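Local coordinates for protein papain inhibitor (Streptomyces mobaraensis, PDB 5NTB) that inhibits the cysteine proteases papain and bromelain and the serine protease trypsin, and serves as a glutamine and lysine donor substrate for transglutaminase, at residues Y20-D28 with V69-S77; L52-Y62 with V101-R110. All coordinates share one frame; numbering follows the deposited sequence. Where two conformers were deposited one is given.

Contact 1 (Y20-D28 with V69-S77)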
loop_
_atom_site.group_PDB
_atom_site.type_symbol
_atom_site.label_atom_id
_atom_site.label_comp_id
_atom_site.label_asym_id
_atom_site.label_seq_id
_atom_site.Cartn_x
_atom_site.Cartn_y
_atom_site.Cartn_z
ATOM N N TYR A 20 14.228 -5.745 -1.934
ATOM C CA TYR A 20 13.365 -5.852 -3.104
ATOM C C TYR A 20 11.960 -6.196 -2.642
ATOM O O TYR A 20 11.781 -7.103 -1.825
ATOM C CB TYR A 20 13.865 -6.927 -4.076
ATOM C CG TYR A 20 15.225 -6.650 -4.659
ATOM C CD1 TYR A 20 15.490 -5.466 -5.331
ATOM C CD2 TYR A 20 16.244 -7.574 -4.516
ATOM C CE1 TYR A 20 16.755 -5.212 -5.856
ATOM C CE2 TYR A 20 17.502 -7.333 -5.027
ATOM C CZ TYR A 20 17.750 -6.158 -5.695
ATOM O OH TYR A 20 19.006 -5.934 -6.210
ATOM N N GLY A 21 10.969 -5.472 -3.164
ATOM C CA GLY A 21 9.585 -5.804 -2.896
ATOM C C GLY A 21 9.091 -6.936 -3.784
ATOM O O GLY A 21 9.809 -7.489 -4.616
ATOM N N ALA A 22 7.828 -7.295 -3.586
ATOM C CA ALA A 22 7.240 -8.382 -4.361
ATOM C C ALA A 22 7.124 -8.042 -5.836
ATOM O O ALA A 22 6.946 -8.949 -6.661
ATOM C CB ALA A 22 5.862 -8.733 -3.807
ATOM N N CYS A 23 7.223 -6.765 -6.194
ATOM C CA CYS A 23 7.271 -6.412 -7.604
ATOM C C CYS A 23 8.656 -6.622 -8.195
ATOM O O CYS A 23 8.816 -6.516 -9.417
ATOM C CB CYS A 23 6.827 -4.960 -7.803
ATOM S SG CYS A 23 5.047 -4.714 -7.498
ATOM N N GLY A 24 9.652 -6.939 -7.367
ATOM C CA GLY A 24 10.986 -7.173 -7.883
ATOM C C GLY A 24 11.809 -5.927 -8.083
ATOM O O GLY A 24 12.810 -5.966 -8.807
ATOM N N THR A 25 11.418 -4.816 -7.478
ATOM C CA THR A 25 12.163 -3.582 -7.615
ATOM C C THR A 25 12.726 -3.151 -6.264
ATOM O O THR A 25 12.202 -3.542 -5.214
ATOM C CB THR A 25 11.280 -2.464 -8.185
ATOM O OG1 THR A 25 10.263 -2.119 -7.234
ATOM C CG2 THR A 25 10.625 -2.912 -9.483
ATOM N N PRO A 26 13.805 -2.373 -6.260
ATOM C CA PRO A 26 14.420 -1.973 -4.987
ATOM C C PRO A 26 13.552 -0.972 -4.244
ATOM O O PRO A 26 13.091 0.019 -4.814
ATOM C CB PRO A 26 15.753 -1.353 -5.421
ATOM C CG PRO A 26 15.525 -0.909 -6.821
ATOM C CD PRO A 26 14.614 -1.940 -7.416
ATOM N N ILE A 27 13.337 -1.236 -2.957
ATOM C CA ILE A 27 12.523 -0.372 -2.118
ATOM C C ILE A 27 13.275 -0.062 -0.834
ATOM O O ILE A 27 14.088 -0.854 -0.347
ATOM C CB ILE A 27 11.150 -0.999 -1.799
ATOM C CG1 ILE A 27 11.308 -2.261 -0.946
ATOM C CG2 ILE A 27 10.393 -1.292 -3.079
ATOM C CD1 ILE A 27 9.982 -2.772 -0.363
ATOM N N ASP A 28 12.998 1.117 -0.295
ATOM C CA ASP A 28 13.437 1.503 1.045
ATOM C C ASP A 28 12.225 2.164 1.687
ATOM O O ASP A 28 11.967 3.343 1.451
ATOM C CB ASP A 28 14.635 2.433 0.988
ATOM C CG ASP A 28 15.058 2.918 2.363
ATOM O OD1 ASP A 28 14.407 2.549 3.365
ATOM O OD2 ASP A 28 16.070 3.644 2.447
ATOM N N VAL A 69 0.446 6.984 -3.626
ATOM C CA VAL A 69 1.726 6.275 -3.569
ATOM C C VAL A 69 1.673 5.044 -4.465
ATOM O O VAL A 69 0.616 4.427 -4.646
ATOM C CB VAL A 69 2.101 5.858 -2.117
ATOM C CG1 VAL A 69 2.072 7.069 -1.162
ATOM C CG2 VAL A 69 1.187 4.757 -1.594
ATOM N N PRO A 70 2.812 4.652 -5.026
ATOM C CA PRO A 70 2.840 3.481 -5.906
ATOM C C PRO A 70 2.747 2.163 -5.150
ATOM O O PRO A 70 3.296 1.998 -4.063
ATOM C CB PRO A 70 4.202 3.604 -6.602
ATOM C CG PRO A 70 5.042 4.346 -5.608
ATOM C CD PRO A 70 4.108 5.345 -4.980
ATOM N N VAL A 71 2.078 1.200 -5.782
ATOM C CA VAL A 71 2.124 -0.186 -5.321
ATOM C C VAL A 71 3.487 -0.762 -5.671
ATOM O O VAL A 71 3.866 -0.823 -6.846
ATOM C CB VAL A 71 1.011 -1.023 -5.962
ATOM C CG1 VAL A 71 1.161 -2.485 -5.565
ATOM C CG2 VAL A 71 -0.367 -0.466 -5.602
ATOM N N ARG A 72 4.220 -1.219 -4.662
ATOM C CA ARG A 72 5.543 -1.788 -4.882
ATOM C C ARG A 72 5.750 -3.118 -4.180
ATOM O O ARG A 72 6.812 -3.726 -4.341
ATOM C CB ARG A 72 6.633 -0.817 -4.413
ATOM C CG ARG A 72 6.579 0.521 -5.107
ATOM C CD ARG A 72 7.844 0.778 -5.872
ATOM N NE ARG A 72 7.891 2.099 -6.496
ATOM C CZ ARG A 72 7.574 2.348 -7.760
ATOM N NH1 ARG A 72 7.168 1.370 -8.558
ATOM N NH2 ARG A 72 7.678 3.583 -8.233
ATOM N N ASP A 73 4.783 -3.592 -3.407
ATOM C CA ASP A 73 5.055 -4.738 -2.554
ATOM C C ASP A 73 3.738 -5.410 -2.209
ATOM O O ASP A 73 2.653 -4.874 -2.459
ATOM C CB ASP A 73 5.803 -4.285 -1.297
ATOM C CG ASP A 73 6.685 -5.367 -0.674
ATOM O OD1 ASP A 73 6.668 -6.535 -1.103
ATOM O OD2 ASP A 73 7.382 -5.019 0.308
ATOM N N LYS A 74 3.860 -6.600 -1.631
ATOM C CA LYS A 74 2.748 -7.438 -1.213
ATOM C C LYS A 74 2.791 -7.577 0.298
ATOM O O LYS A 74 3.868 -7.722 0.878
ATOM C CB LYS A 74 2.856 -8.815 -1.870
ATOM C CG LYS A 74 1.789 -9.843 -1.501
ATOM C CD LYS A 74 1.933 -11.013 -2.464
ATOM C CE LYS A 74 1.259 -12.274 -2.005
ATOM N NZ LYS A 74 1.653 -13.351 -2.960
ATOM N N CYS A 75 1.620 -7.536 0.937
ATOM C CA CYS A 75 1.496 -7.763 2.374
ATOM C C CYS A 75 0.813 -9.107 2.578
ATOM O O CYS A 75 -0.423 -9.197 2.477
ATOM C CB CYS A 75 0.687 -6.635 3.019
ATOM S SG CYS A 75 0.459 -6.839 4.792
ATOM N N PRO A 76 1.561 -10.185 2.835
ATOM C CA PRO A 76 0.917 -11.502 2.963
ATOM C C PRO A 76 0.005 -11.625 4.170
ATOM O O PRO A 76 -0.938 -12.426 4.138
ATOM C CB PRO A 76 2.108 -12.469 3.072
ATOM C CG PRO A 76 3.269 -11.718 2.530
ATOM C CD PRO A 76 3.028 -10.285 2.869
ATOM N N SER A 77 0.248 -10.872 5.233
ATOM C CA SER A 77 -0.538 -11.018 6.453
ATOM C C SER A 77 -1.700 -10.040 6.536
ATOM O O SER A 77 -2.458 -10.076 7.513
ATOM C CB SER A 77 0.364 -10.840 7.674
ATOM O OG SER A 77 0.967 -9.559 7.654
HETATM O O HOH W 1 9.223 -4.069 -5.382
HETATM O O HOH W 2 7.609 -1.582 -7.908
#
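With chi1 at -153°, D73 carries its carboxylate away from its backbone N and under the turn G21-G24, where OD1 meets the amide of A22. That bond, A22 N to D73 OD1, is 2.8 Å and reaches the oxygen from above the carboxylate plane, 52° out of it. The amide of K74 donates to the same oxygen from the opposite face, K74 N to D73 OD1 being 2.9 Å, so two N-H groups grip one atom and fix the rotation of the carboxylate. OD2 is held by the hydroxyl of Y15, while the CD1 methyl of I27 comes within 3.5 Å of D73 OD2, the two side chains crossing nearly at right angles. An alanine in place of D73 would take away the acceptor shared by A22 N and K74 N, and would probably leave both amides and the Y15 hydroxyl without their mate and the turn less firmly placed. Beside it the methyl of A22 lies against the aliphatic root of K74, CB to CB 3.6 Å. C23 SG lies 3.7 Å from R72 O, and I27 CG2 packs on R72 CB. Two waters add to this: one donates to R72 O at 2.6 Å and accepts from T25 N, the other links R72 NH1 to T25 OG1. The R72 guanidinium lies with one face over P70 CB. G21-G24, a type I beta turn closed by G24 N to G21 O, and I27 of strand 26-28 pack on residues 71-74, near the C-terminal end of strand 65-75, in a domain of the double-psi beta-barrel family.

Contact 2 (L52-Y62 with V101-R110); sequences LCRGVSVEVSY and VNGITWKFVR
S57, E59 and S61 pair with V109, K107 and T105 as antiparallel hydrogen-bonded pairs, strands 57-62 and 104-109 running at 155°, 4.5 Å apart at closest approach. The bonds differ: K107 N reaches E59 O in the carbonyl plane, whereas V109 N comes to S57 O from above it, 42° out of plane. Between these rungs sit the non-hydrogen-bonded pairs V58-F108 and V60-W106, whose side chains share the buried face. V58 CG1 lies against both aromatics where they meet, 3.8 Å from W106 CE3 and a little farther from F108 CD1. The rings meet each other, W106 CZ3 standing over one face of F108 near its rim while F108 CZ lies at the edge of W106. L52 CD2 adds a methyl 3.6 Å from F108 CE1, and W41 meets F108 edge-to-face; W106 NE1 is satisfied by the carbonyl of T81.

On the other face the E59 and K107 chains run alongside each other, K107 CE 3.4 Å from E59 OE2; K107 NZ stays 4.0 Å from E59 OE2, too far for a salt bridge, and E59 OE1 is paired with R68. The methyls of V109 pack across the E59 chain and on S57 CB. Where strand 57-62 ends, CG of Y62 anti to the backbone N (chi1 174°) swings the ring out toward V101, whose CG1 sits over one face, shifted toward the rim at CE1 and 3.6 Å from the centroid, a CH-pi contact. Before strand 57-62 begins, waters join G55 O to R110 O, and another R54 O to R110 NH1. G103 and I104 form a G1 bulge against G10 as the chain bends into strand 104-109, which with strand 57-62 belongs to the sheet of a double-psi beta-barrel.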
loop_
_atom_site.group_PDB
_atom_site.type_symbol
_atom_site.label_atom_id
_atom_site.label_comp_id
_atom_site.label_asym_id
_atom_site.label_seq_id
_atom_site.Cartn_x
_atom_site.Cartn_y
_atom_site.Cartn_z
ATOM N N LEU A 52 -0.657 -5.509 -10.564
ATOM C CA LEU A 52 -0.481 -4.524 -9.500
ATOM C C LEU A 52 0.842 -3.792 -9.593
ATOM O O LEU A 52 0.969 -2.700 -9.038
ATOM C CB LEU A 52 -0.576 -5.209 -8.137
ATOM C CG LEU A 52 -1.995 -5.562 -7.685
ATOM C CD1 LEU A 52 -1.930 -6.511 -6.498
ATOM C CD2 LEU A 52 -2.778 -4.298 -7.311
ATOM N N CYS A 53 1.822 -4.367 -10.276
ATOM C CA CYS A 53 3.156 -3.795 -10.367
ATOM C C CYS A 53 3.338 -2.872 -11.560
ATOM O O CYS A 53 4.422 -2.293 -11.713
ATOM C CB CYS A 53 4.188 -4.918 -10.425
ATOM S SG CYS A 53 4.189 -5.939 -8.916
ATOM N N ARG A 54 2.317 -2.692 -12.391
ATOM C CA ARG A 54 2.471 -1.962 -13.650
ATOM C C ARG A 54 1.557 -0.739 -13.667
ATOM O O ARG A 54 0.429 -0.788 -14.160
ATOM C CB ARG A 54 2.216 -2.880 -14.820
ATOM C CG ARG A 54 3.249 -3.996 -14.903
ATOM C CD ARG A 54 3.209 -4.699 -16.233
ATOM N NE ARG A 54 2.062 -5.596 -16.328
ATOM C CZ ARG A 54 2.056 -6.864 -15.934
ATOM N NH1 ARG A 54 3.146 -7.416 -15.415
ATOM N NH2 ARG A 54 0.953 -7.586 -16.067
ATOM N N GLY A 55 2.060 0.360 -13.114
ATOM C CA GLY A 55 1.363 1.628 -13.193
ATOM C C GLY A 55 0.209 1.789 -12.238
ATOM O O GLY A 55 -0.631 2.669 -12.443
ATOM N N VAL A 56 0.130 0.966 -11.198
ATOM C CA VAL A 56 -0.949 1.055 -10.225
ATOM C C VAL A 56 -0.432 1.754 -8.976
ATOM O O VAL A 56 0.659 1.445 -8.478
ATOM C CB VAL A 56 -1.516 -0.333 -9.883
ATOM C CG1 VAL A 56 -2.592 -0.213 -8.801
ATOM C CG2 VAL A 56 -2.073 -1.003 -11.144
ATOM N N SER A 57 -1.196 2.720 -8.499
ATOM C CA SER A 57 -0.957 3.407 -7.240
ATOM C C SER A 57 -2.192 3.262 -6.368
ATOM O O SER A 57 -3.208 2.695 -6.773
ATOM C CB SER A 57 -0.640 4.888 -7.462
ATOM O OG SER A 57 0.572 5.055 -8.169
ATOM N N VAL A 58 -2.084 3.751 -5.147
ATOM C CA VAL A 58 -3.268 3.937 -4.331
ATOM C C VAL A 58 -3.350 5.396 -3.938
ATOM O O VAL A 58 -2.346 6.105 -3.829
ATOM C CB VAL A 58 -3.290 3.045 -3.078
ATOM C CG1 VAL A 58 -3.397 1.579 -3.480
ATOM C CG2 VAL A 58 -2.068 3.302 -2.231
ATOM N N GLU A 59 -4.574 5.839 -3.730
ATOM C CA GLU A 59 -4.856 7.107 -3.076
ATOM C C GLU A 59 -5.425 6.762 -1.712
ATOM O O GLU A 59 -6.394 5.997 -1.620
ATOM C CB GLU A 59 -5.833 7.955 -3.894
ATOM C CG GLU A 59 -5.138 8.637 -5.055
ATOM C CD GLU A 59 -6.046 9.562 -5.843
ATOM O OE1 GLU A 59 -5.646 9.980 -6.952
ATOM O OE2 GLU A 59 -7.149 9.874 -5.352
ATOM N N VAL A 60 -4.782 7.267 -0.664
ATOM C CA VAL A 60 -5.116 6.951 0.719
ATOM C C VAL A 60 -5.551 8.231 1.402
ATOM O O VAL A 60 -4.831 9.236 1.362
ATOM C CB VAL A 60 -3.927 6.340 1.479
ATOM C CG1 VAL A 60 -4.385 5.891 2.874
ATOM C CG2 VAL A 60 -3.330 5.184 0.697
ATOM N N SER A 61 -6.710 8.187 2.045
ATOM C CA SER A 61 -7.276 9.352 2.708
ATOM C C SER A 61 -7.457 9.053 4.183
ATOM O O SER A 61 -7.987 7.997 4.553
ATOM C CB SER A 61 -8.613 9.746 2.086
ATOM O OG SER A 61 -8.467 9.965 0.697
ATOM N N TYR A 62 -7.010 9.977 5.016
ATOM C CA TYR A 62 -7.265 9.892 6.441
ATOM C C TYR A 62 -7.311 11.305 6.983
ATOM O O TYR A 62 -6.450 12.122 6.647
ATOM C CB TYR A 62 -6.179 9.078 7.149
ATOM C CG TYR A 62 -6.316 9.078 8.647
ATOM C CD1 TYR A 62 -7.441 8.541 9.245
ATOM C CD2 TYR A 62 -5.331 9.619 9.458
ATOM C CE1 TYR A 62 -7.588 8.552 10.614
ATOM C CE2 TYR A 62 -5.461 9.623 10.815
ATOM C CZ TYR A 62 -6.588 9.093 11.390
ATOM O OH TYR A 62 -6.709 9.101 12.760
ATOM N N VAL A 101 -3.894 2.631 12.210
ATOM C CA VAL A 101 -5.004 3.563 12.084
ATOM C C VAL A 101 -6.145 2.835 11.402
ATOM O O VAL A 101 -6.020 2.420 10.245
ATOM C CB VAL A 101 -4.616 4.817 11.289
ATOM C CG1 VAL A 101 -5.839 5.668 11.029
ATOM C CG2 VAL A 101 -3.546 5.607 12.021
ATOM N N ASN A 102 -7.253 2.677 12.110
ATOM C CA ASN A 102 -8.463 2.162 11.502
ATOM C C ASN A 102 -9.243 3.309 10.881
ATOM O O ASN A 102 -9.048 4.483 11.214
ATOM C CB ASN A 102 -9.328 1.461 12.541
ATOM C CG ASN A 102 -8.669 0.219 13.090
ATOM O OD1 ASN A 102 -8.423 -0.736 12.357
ATOM N ND2 ASN A 102 -8.359 0.229 14.378
ATOM N N GLY A 103 -10.145 2.955 9.979
ATOM C CA GLY A 103 -11.015 3.963 9.412
ATOM C C GLY A 103 -10.367 4.880 8.400
ATOM O O GLY A 103 -10.719 6.060 8.329
ATOM N N ILE A 104 -9.414 4.376 7.623
ATOM C CA ILE A 104 -8.930 5.112 6.468
ATOM C C ILE A 104 -9.777 4.709 5.273
ATOM O O ILE A 104 -10.530 3.730 5.313
ATOM C CB ILE A 104 -7.443 4.841 6.176
ATOM C CG1 ILE A 104 -7.245 3.362 5.811
ATOM C CG2 ILE A 104 -6.603 5.233 7.370
ATOM C CD1 ILE A 104 -6.197 3.117 4.755
ATOM N N THR A 105 -9.657 5.471 4.204
ATOM C CA THR A 105 -10.234 5.081 2.937
ATOM C C THR A 105 -9.111 5.019 1.917
ATOM O O THR A 105 -8.150 5.792 1.985
ATOM C CB THR A 105 -11.313 6.060 2.487
ATOM O OG1 THR A 105 -10.693 7.278 2.073
ATOM C CG2 THR A 105 -12.315 6.352 3.640
ATOM N N TRP A 106 -9.219 4.078 0.989
ATOM C CA TRP A 106 -8.208 3.970 -0.050
ATOM C C TRP A 106 -8.820 3.395 -1.309
ATOM O O TRP A 106 -9.864 2.743 -1.279
ATOM C CB TRP A 106 -6.991 3.143 0.418
ATOM C CG TRP A 106 -7.216 1.688 0.698
ATOM C CD1 TRP A 106 -7.630 1.129 1.876
ATOM C CD2 TRP A 106 -6.988 0.605 -0.204
ATOM N NE1 TRP A 106 -7.673 -0.247 1.757
ATOM C CE2 TRP A 106 -7.286 -0.591 0.489
ATOM C CE3 TRP A 106 -6.544 0.528 -1.527
ATOM C CZ2 TRP A 106 -7.175 -1.850 -0.102
ATOM C CZ3 TRP A 106 -6.425 -0.725 -2.119
ATOM C CH2 TRP A 106 -6.729 -1.904 -1.396
ATOM N N LYS A 107 -8.151 3.653 -2.429
ATOM C CA LYS A 107 -8.596 3.109 -3.699
ATOM C C LYS A 107 -7.377 2.914 -4.573
ATOM O O LYS A 107 -6.391 3.653 -4.464
ATOM C CB LYS A 107 -9.613 4.021 -4.403
ATOM C CG LYS A 107 -9.061 5.389 -4.769
ATOM C CD LYS A 107 -10.098 6.178 -5.555
ATOM C CE LYS A 107 -9.571 7.534 -5.937
ATOM N NZ LYS A 107 -10.572 8.284 -6.773
ATOM N N PHE A 108 -7.448 1.893 -5.415
ATOM C CA PHE A 108 -6.499 1.738 -6.508
ATOM C C PHE A 108 -6.732 2.812 -7.558
ATOM O O PHE A 108 -7.878 3.100 -7.919
ATOM C CB PHE A 108 -6.658 0.370 -7.168
ATOM C CG PHE A 108 -6.315 -0.796 -6.278
ATOM C CD1 PHE A 108 -4.993 -1.077 -5.966
ATOM C CD2 PHE A 108 -7.305 -1.641 -5.805
ATOM C CE1 PHE A 108 -4.669 -2.170 -5.171
ATOM C CE2 PHE A 108 -6.989 -2.745 -5.018
ATOM C CZ PHE A 108 -5.662 -3.007 -4.706
ATOM N N VAL A 109 -5.641 3.371 -8.085
ATOM C CA VAL A 109 -5.715 4.337 -9.182
ATOM C C VAL A 109 -4.661 4.030 -10.236
ATOM O O VAL A 109 -3.698 3.301 -10.000
ATOM C CB VAL A 109 -5.531 5.793 -8.710
ATOM C CG1 VAL A 109 -6.651 6.209 -7.772
ATOM C CG2 VAL A 109 -4.175 5.961 -8.045
ATOM N N ARG A 110 -4.843 4.632 -11.411
ATOM C CA ARG A 110 -3.840 4.567 -12.469
ATOM C C ARG A 110 -3.409 5.966 -12.897
ATOM O O ARG A 110 -2.216 6.277 -12.921
ATOM C CB ARG A 110 -4.372 3.788 -13.673
ATOM C CG ARG A 110 -4.197 2.291 -13.529
ATOM C CD ARG A 110 -4.085 1.595 -14.875
ATOM N NE ARG A 110 -3.661 0.207 -14.703
ATOM C CZ ARG A 110 -4.497 -0.820 -14.576
ATOM N NH1 ARG A 110 -4.024 -2.049 -14.419
ATOM N NH2 ARG A 110 -5.809 -0.623 -14.609
HETATM O O HOH W 3 -1.535 -2.892 -14.482
HETATM O O HOH W 4 0.032 4.972 -10.939
HETATM O O HOH W 5 -0.667 4.304 -14.664
HETATM O O HOH W 6 -11.213 9.231 4.778
#

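In the fold
Contacts 1 and 2 lie with their centres 14 Å apart on opposite sides of the chain's centre, yet they are joined directly. A disulfide runs from C23 of contact 1 to C53 of contact 2, SG to SG 2.1 Å, tying the turn G21-G24 to the 3-10 segment 52-53, three residues before strand 57-62. That strand also pairs antiparallel with strand 65-75, and V69 O lies 2.8 Å from V58 N, a probable hydrogen bond; V71 CG1 packs on L52 O at 3.5 Å. Strands 65-75, 57-62 and 104-109 are thus consecutive neighbours in the sheet, while segment 20-28 packs on residues 71-74 from outside it. Along the chain the segments of the two contacts alternate.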